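Local coordinates for protein alternansucrase (Leuconostoc mesenteroides, PDB 6HVG) that belongs to glycoside hydrolase family 70 and joins a large TIM-barrel-type enzyme core to choline-binding-type repeats, at residues H147-V152 with G178-K182; N452-M457 with A504-F508. All blocks are in the same frame, centred on the assembly; numbering follows the deposited sequence.

The two contacts lie in different parts of one chain, their centres about 65 Å apart. They share no element: contact 1 closes along the chain before contact 2 opens. Contact 1 (147-152 with 178-182) is partly buried and joins a small beta-hairpin to a loop that falls in a choline-binding repeat. Contact 2 (452-457 with 504-508) is a buried meeting of two helices within the glycoside hydrolase family 70 region. Aromatic rings carry both. In contact 1 two tyrosines stack nearly parallel, with one weak backbone hydrogen bond and a lysine nearby at Phe151. In contact 2 a phenylalanine sits between helices among apolar side chains, with rings at steep or oblique angles.

Contact 1 (H147-V152 with G178-K182); sequences HNGYFV and GYQVK
The rings of Tyr150 and Tyr179 lie face against face in an offset stack. Their centroids are 4.7 Å apart and the planes differ by 9°. Tyr179 CD2 sits over one face of Tyr150, toward the rim. In return, Tyr150 CB covers one face of Tyr179 in a CH-pi contact, 3.8 Å from the ring centroid. The edge of Tyr179 meets a methyl in its plane: Val152 CG2 is 3.8 Å from Tyr179 CD1. The edge of Tyr150 holds His147 O of its own turn and, across the contact, Gln180 O. Tyr150 CG is anti to its carbonyl carbon (chi1 -67°), which sets the ring against that of Tyr179, while the two side chains cross at about a right angle. Beside the stack, Gln180 N gives a weak hydrogen bond to Phe151 O, 2.8 Å long but bent to 127°. Gln180 OE1 lies 3.6 Å from Phe151 CB. Lys182 NZ approaches the Phe151 ring obliquely, 3.9 Å from CD2, and is hydrogen-bonded to Val198 O. His147 to Tyr150 form the type I' turn of hairpin 144-153. With one weak, bent bond, stacking and CH-pi contact remain the main link between hairpin and loop at this partly exposed site.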
loop_
_atom_site.group_PDB
_atom_site.type_symbol
_atom_site.label_atom_id
_atom_site.label_comp_id
_atom_site.label_asym_id
_atom_site.label_seq_id
_atom_site.Cartn_x
_atom_site.Cartn_y
_atom_site.Cartn_z
ATOM N N HIS A 147 10.522 21.151 -34.731
ATOM C CA HIS A 147 11.366 21.767 -35.757
ATOM C C HIS A 147 11.398 23.280 -35.566
ATOM O O HIS A 147 10.352 23.939 -35.574
ATOM C CB HIS A 147 10.896 21.436 -37.197
ATOM C CG HIS A 147 10.704 19.972 -37.459
ATOM N ND1 HIS A 147 9.694 19.482 -38.262
ATOM C CD2 HIS A 147 11.374 18.891 -36.998
ATOM C CE1 HIS A 147 9.756 18.163 -38.286
ATOM N NE2 HIS A 147 10.764 17.780 -37.524
ATOM N N ASN A 148 12.600 23.824 -35.403
ATOM C CA ASN A 148 12.813 25.274 -35.321
ATOM C C ASN A 148 11.987 25.949 -34.235
ATOM O O ASN A 148 11.471 27.044 -34.437
ATOM C CB ASN A 148 12.535 25.926 -36.679
ATOM C CG ASN A 148 13.208 25.188 -37.814
ATOM O OD1 ASN A 148 14.063 24.333 -37.590
ATOM N ND2 ASN A 148 12.828 25.509 -39.039
ATOM N N GLY A 149 11.869 25.293 -33.086
ATOM C CA GLY A 149 11.101 25.832 -31.986
ATOM C C GLY A 149 9.613 25.530 -32.036
ATOM O O GLY A 149 8.838 26.067 -31.238
ATOM N N TYR A 150 9.199 24.641 -32.931
ATOM C CA TYR A 150 7.780 24.328 -33.061
ATOM C C TYR A 150 7.514 22.838 -33.046
ATOM O O TYR A 150 8.301 22.057 -33.579
ATOM C CB TYR A 150 7.246 24.926 -34.346
ATOM C CG TYR A 150 7.227 26.423 -34.338
ATOM C CD1 TYR A 150 6.139 27.121 -33.806
ATOM C CD2 TYR A 150 8.286 27.149 -34.865
ATOM C CE1 TYR A 150 6.107 28.502 -33.803
ATOM C CE2 TYR A 150 8.259 28.539 -34.880
ATOM C CZ TYR A 150 7.168 29.205 -34.340
ATOM O OH TYR A 150 7.126 30.572 -34.338
ATOM N N PHE A 151 6.388 22.458 -32.448
ATOM C CA PHE A 151 5.958 21.069 -32.458
ATOM C C PHE A 151 5.167 20.705 -33.704
ATOM O O PHE A 151 4.216 21.386 -34.088
ATOM C CB PHE A 151 5.161 20.740 -31.220
ATOM C CG PHE A 151 6.008 20.594 -29.996
ATOM C CD1 PHE A 151 6.392 19.336 -29.548
ATOM C CD2 PHE A 151 6.450 21.717 -29.300
ATOM C CE1 PHE A 151 7.185 19.198 -28.421
ATOM C CE2 PHE A 151 7.243 21.585 -28.166
ATOM C CZ PHE A 151 7.609 20.325 -27.727
ATOM N N VAL A 152 5.619 19.635 -34.345
ATOM C CA VAL A 152 4.943 18.995 -35.454
ATOM C C VAL A 152 4.487 17.625 -34.934
ATOM O O VAL A 152 5.046 17.108 -33.954
ATOM C CB VAL A 152 5.915 18.852 -36.648
ATOM C CG1 VAL A 152 5.335 17.982 -37.747
ATOM C CG2 VAL A 152 6.258 20.224 -37.213
ATOM N N GLY A 178 2.398 22.971 -40.685
ATOM C CA GLY A 178 2.371 21.769 -39.838
ATOM C C GLY A 178 2.746 22.050 -38.395
ATOM O O GLY A 178 2.814 21.134 -37.560
ATOM N N TYR A 179 3.000 23.320 -38.092
ATOM C CA TYR A 179 3.386 23.721 -36.739
ATOM C C TYR A 179 2.174 23.772 -35.831
ATOM O O TYR A 179 1.055 24.047 -36.274
ATOM C CB TYR A 179 4.079 25.088 -36.756
ATOM C CG TYR A 179 5.406 25.122 -37.485
ATOM C CD1 TYR A 179 6.178 23.970 -37.651
ATOM C CD2 TYR A 179 5.917 26.320 -37.973
ATOM C CE1 TYR A 179 7.403 24.010 -38.294
ATOM C CE2 TYR A 179 7.141 26.369 -38.626
ATOM C CZ TYR A 179 7.877 25.206 -38.778
ATOM O OH TYR A 179 9.093 25.217 -39.417
ATOM N N GLN A 180 2.410 23.506 -34.557
ATOM C CA GLN A 180 1.346 23.513 -33.576
ATOM C C GLN A 180 1.213 24.889 -32.953
ATOM O O GLN A 180 2.205 25.528 -32.602
ATOM C CB GLN A 180 1.603 22.485 -32.489
ATOM C CG GLN A 180 0.535 22.445 -31.415
ATOM C CD GLN A 180 0.806 21.400 -30.347
ATOM O OE1 GLN A 180 1.673 20.539 -30.510
ATOM N NE2 GLN A 180 0.042 21.456 -29.249
ATOM N N VAL A 181 -0.039 25.319 -32.815
ATOM C CA VAL A 181 -0.392 26.641 -32.319
ATOM C C VAL A 181 -0.679 26.593 -30.837
ATOM O O VAL A 181 -1.412 25.746 -30.387
ATOM C CB VAL A 181 -1.635 27.180 -33.043
ATOM C CG1 VAL A 181 -1.993 28.563 -32.549
ATOM C CG2 VAL A 181 -1.395 27.214 -34.545
ATOM N N LYS A 182 -0.095 27.526 -30.095
ATOM C CA LYS A 182 -0.274 27.628 -28.661
ATOM C C LYS A 182 -0.520 29.072 -28.253
ATOM O O LYS A 182 0.108 30.005 -28.758
ATOM C CB LYS A 182 0.950 27.107 -27.947
ATOM C CG LYS A 182 1.057 25.612 -27.994
ATOM C CD LYS A 182 2.301 25.109 -27.291
ATOM C CE LYS A 182 2.584 23.647 -27.623
ATOM N NZ LYS A 182 3.797 23.182 -26.902
#

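Contact 2 (N452-M457 with A504-F508); sequences NYLNFM and AIDSF
Tyr453, Phe456 and Phe508 form an aromatic cluster between two helices, 447-462 and 499-511. The axes of the two short helical segments approach to 10.9 Å, with 126° between their N-to-C directions. Phe508 reaches across to the other helix. Its CG is anti to the backbone N (chi1 162°), and this brings the ring up against the backbone of Asn452 and Tyr453. Phe508 CE1 comes 3.5 Å from Tyr453 N, and Phe508 CZ is 3.7 Å from Tyr453 CB. Tyr453 turns its edge to the face of Phe508 in an edge-to-face pair, centroids 5.9 Å apart and planes at 74°. Phe456 meets the same residue differently. Its ring is oblique to that of Phe508 and takes Phe508 CB over one face in a CH-pi contact 3.8 Å from the centroid. Phe456 CZ also meets Ser507 CB, obliquely to the ring. The Met457 chain is folded rather than extended, which brings its methyl to the contact. Met457 CE rests 3.9 Å from Ala504 CB, and it also lies at the edge of the Phe456 ring, in plane. Ile505 CD1 lies at the edge of the Tyr453 ring, 4.2 Å from Tyr453 CE1.

Other elements continue the packing. Tyr453 also touches Ile484 and Ile488 of helix 474-495, while Phe508 touches Leu440 and Trp515. At the margin, Asn452 ND2 is hydrogen-bonded to Gln512 OE1. The whole is an aromatic cluster in a buried helix-helix interface of the glycoside hydrolase family 70 region.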
loop_
_atom_site.group_PDB
_atom_site.type_symbol
_atom_site.label_atom_id
_atom_site.label_comp_id
_atom_site.label_asym_id
_atom_site.label_seq_id
_atom_site.Cartn_x
_atom_site.Cartn_y
_atom_site.Cartn_z
ATOM N N ASN A 452 -30.715 5.656 18.210
ATOM C CA ASN A 452 -30.419 5.306 16.820
ATOM C C ASN A 452 -31.084 3.988 16.425
ATOM O O ASN A 452 -31.649 3.885 15.339
ATOM C CB ASN A 452 -28.913 5.243 16.572
ATOM C CG ASN A 452 -28.260 6.613 16.564
ATOM O OD1 ASN A 452 -28.919 7.627 16.412
ATOM N ND2 ASN A 452 -26.954 6.640 16.704
ATOM N N TYR A 453 -31.027 3.000 17.311
ATOM C CA TYR A 453 -31.711 1.735 17.099
ATOM C C TYR A 453 -33.192 1.970 16.858
ATOM O O TYR A 453 -33.743 1.443 15.911
ATOM C CB TYR A 453 -31.527 0.811 18.302
ATOM C CG TYR A 453 -32.503 -0.349 18.369
ATOM C CD1 TYR A 453 -32.253 -1.542 17.704
ATOM C CD2 TYR A 453 -33.659 -0.260 19.105
ATOM C CE1 TYR A 453 -33.138 -2.608 17.776
ATOM C CE2 TYR A 453 -34.560 -1.318 19.185
ATOM C CZ TYR A 453 -34.296 -2.491 18.528
ATOM O OH TYR A 453 -35.207 -3.512 18.625
ATOM N N LEU A 454 -33.826 2.766 17.716
ATOM C CA LEU A 454 -35.256 3.041 17.615
ATOM C C LEU A 454 -35.610 3.710 16.307
ATOM O O LEU A 454 -36.552 3.277 15.638
ATOM C CB LEU A 454 -35.742 3.930 18.764
ATOM C CG LEU A 454 -35.673 3.278 20.136
ATOM C CD1 LEU A 454 -35.939 4.324 21.194
ATOM C CD2 LEU A 454 -36.665 2.128 20.292
ATOM N N ASN A 455 -34.847 4.732 15.928
ATOM C CA ASN A 455 -35.073 5.410 14.655
ATOM C C ASN A 455 -34.861 4.478 13.443
ATOM O O ASN A 455 -35.617 4.531 12.484
ATOM C CB ASN A 455 -34.164 6.622 14.515
ATOM C CG ASN A 455 -34.496 7.708 15.489
ATOM O OD1 ASN A 455 -35.525 7.672 16.153
ATOM N ND2 ASN A 455 -33.634 8.690 15.582
ATOM N N PHE A 456 -33.833 3.634 13.486
ATOM C CA PHE A 456 -33.553 2.710 12.392
ATOM C C PHE A 456 -34.665 1.655 12.213
ATOM O O PHE A 456 -35.136 1.435 11.100
ATOM C CB PHE A 456 -32.209 2.033 12.626
ATOM C CG PHE A 456 -31.791 1.097 11.536
ATOM C CD1 PHE A 456 -31.123 1.574 10.425
ATOM C CD2 PHE A 456 -31.991 -0.271 11.656
ATOM C CE1 PHE A 456 -30.695 0.709 9.432
ATOM C CE2 PHE A 456 -31.586 -1.141 10.660
ATOM C CZ PHE A 456 -30.955 -0.640 9.540
ATOM N N MET A 457 -35.076 1.009 13.299
ATOM C CA MET A 457 -36.122 -0.016 13.238
ATOM C C MET A 457 -37.471 0.569 12.842
ATOM O O MET A 457 -38.214 -0.061 12.086
ATOM C CB MET A 457 -36.274 -0.734 14.571
ATOM C CG MET A 457 -35.052 -1.536 14.983
ATOM S SD MET A 457 -34.849 -3.106 14.132
ATOM C CE MET A 457 -33.385 -2.757 13.198
ATOM N N ALA A 504 -31.659 -7.089 9.582
ATOM C CA ALA A 504 -31.936 -5.749 10.124
ATOM C C ALA A 504 -30.941 -5.361 11.232
ATOM O O ALA A 504 -30.407 -4.259 11.239
ATOM C CB ALA A 504 -33.357 -5.684 10.642
ATOM N N ILE A 505 -30.666 -6.287 12.142
ATOM C CA ILE A 505 -29.678 -6.043 13.186
ATOM C C ILE A 505 -28.294 -5.847 12.593
ATOM O O ILE A 505 -27.636 -4.850 12.878
ATOM C CB ILE A 505 -29.680 -7.165 14.258
ATOM C CG1 ILE A 505 -31.016 -7.167 15.016
ATOM C CG2 ILE A 505 -28.533 -7.001 15.241
ATOM C CD1 ILE A 505 -31.388 -5.862 15.699
ATOM N N ASP A 506 -27.880 -6.773 11.733
ATOM C CA ASP A 506 -26.561 -6.717 11.088
ATOM C C ASP A 506 -26.332 -5.369 10.411
ATOM O O ASP A 506 -25.268 -4.761 10.579
ATOM C CB ASP A 506 -26.406 -7.829 10.050
ATOM C CG ASP A 506 -26.100 -9.186 10.669
ATOM O OD1 ASP A 506 -25.560 -9.247 11.807
ATOM O OD2 ASP A 506 -26.373 -10.199 9.984
ATOM N N SER A 507 -27.338 -4.908 9.665
ATOM C CA SER A 507 -27.276 -3.626 8.971
ATOM C C SER A 507 -27.188 -2.443 9.915
ATOM O O SER A 507 -26.427 -1.505 9.669
ATOM C CB SER A 507 -28.491 -3.445 8.046
ATOM O OG SER A 507 -28.377 -4.276 6.918
ATOM N N PHE A 508 -28.004 -2.473 10.968
ATOM C CA PHE A 508 -28.013 -1.402 11.936
ATOM C C PHE A 508 -26.670 -1.291 12.644
ATOM O O PHE A 508 -26.164 -0.182 12.874
ATOM C CB PHE A 508 -29.107 -1.587 12.970
ATOM C CG PHE A 508 -28.877 -0.770 14.199
ATOM C CD1 PHE A 508 -28.907 0.611 14.140
ATOM C CD2 PHE A 508 -28.565 -1.388 15.389
ATOM C CE1 PHE A 508 -28.663 1.358 15.260
ATOM C CE2 PHE A 508 -28.311 -0.651 16.506
ATOM C CZ PHE A 508 -28.368 0.726 16.442
#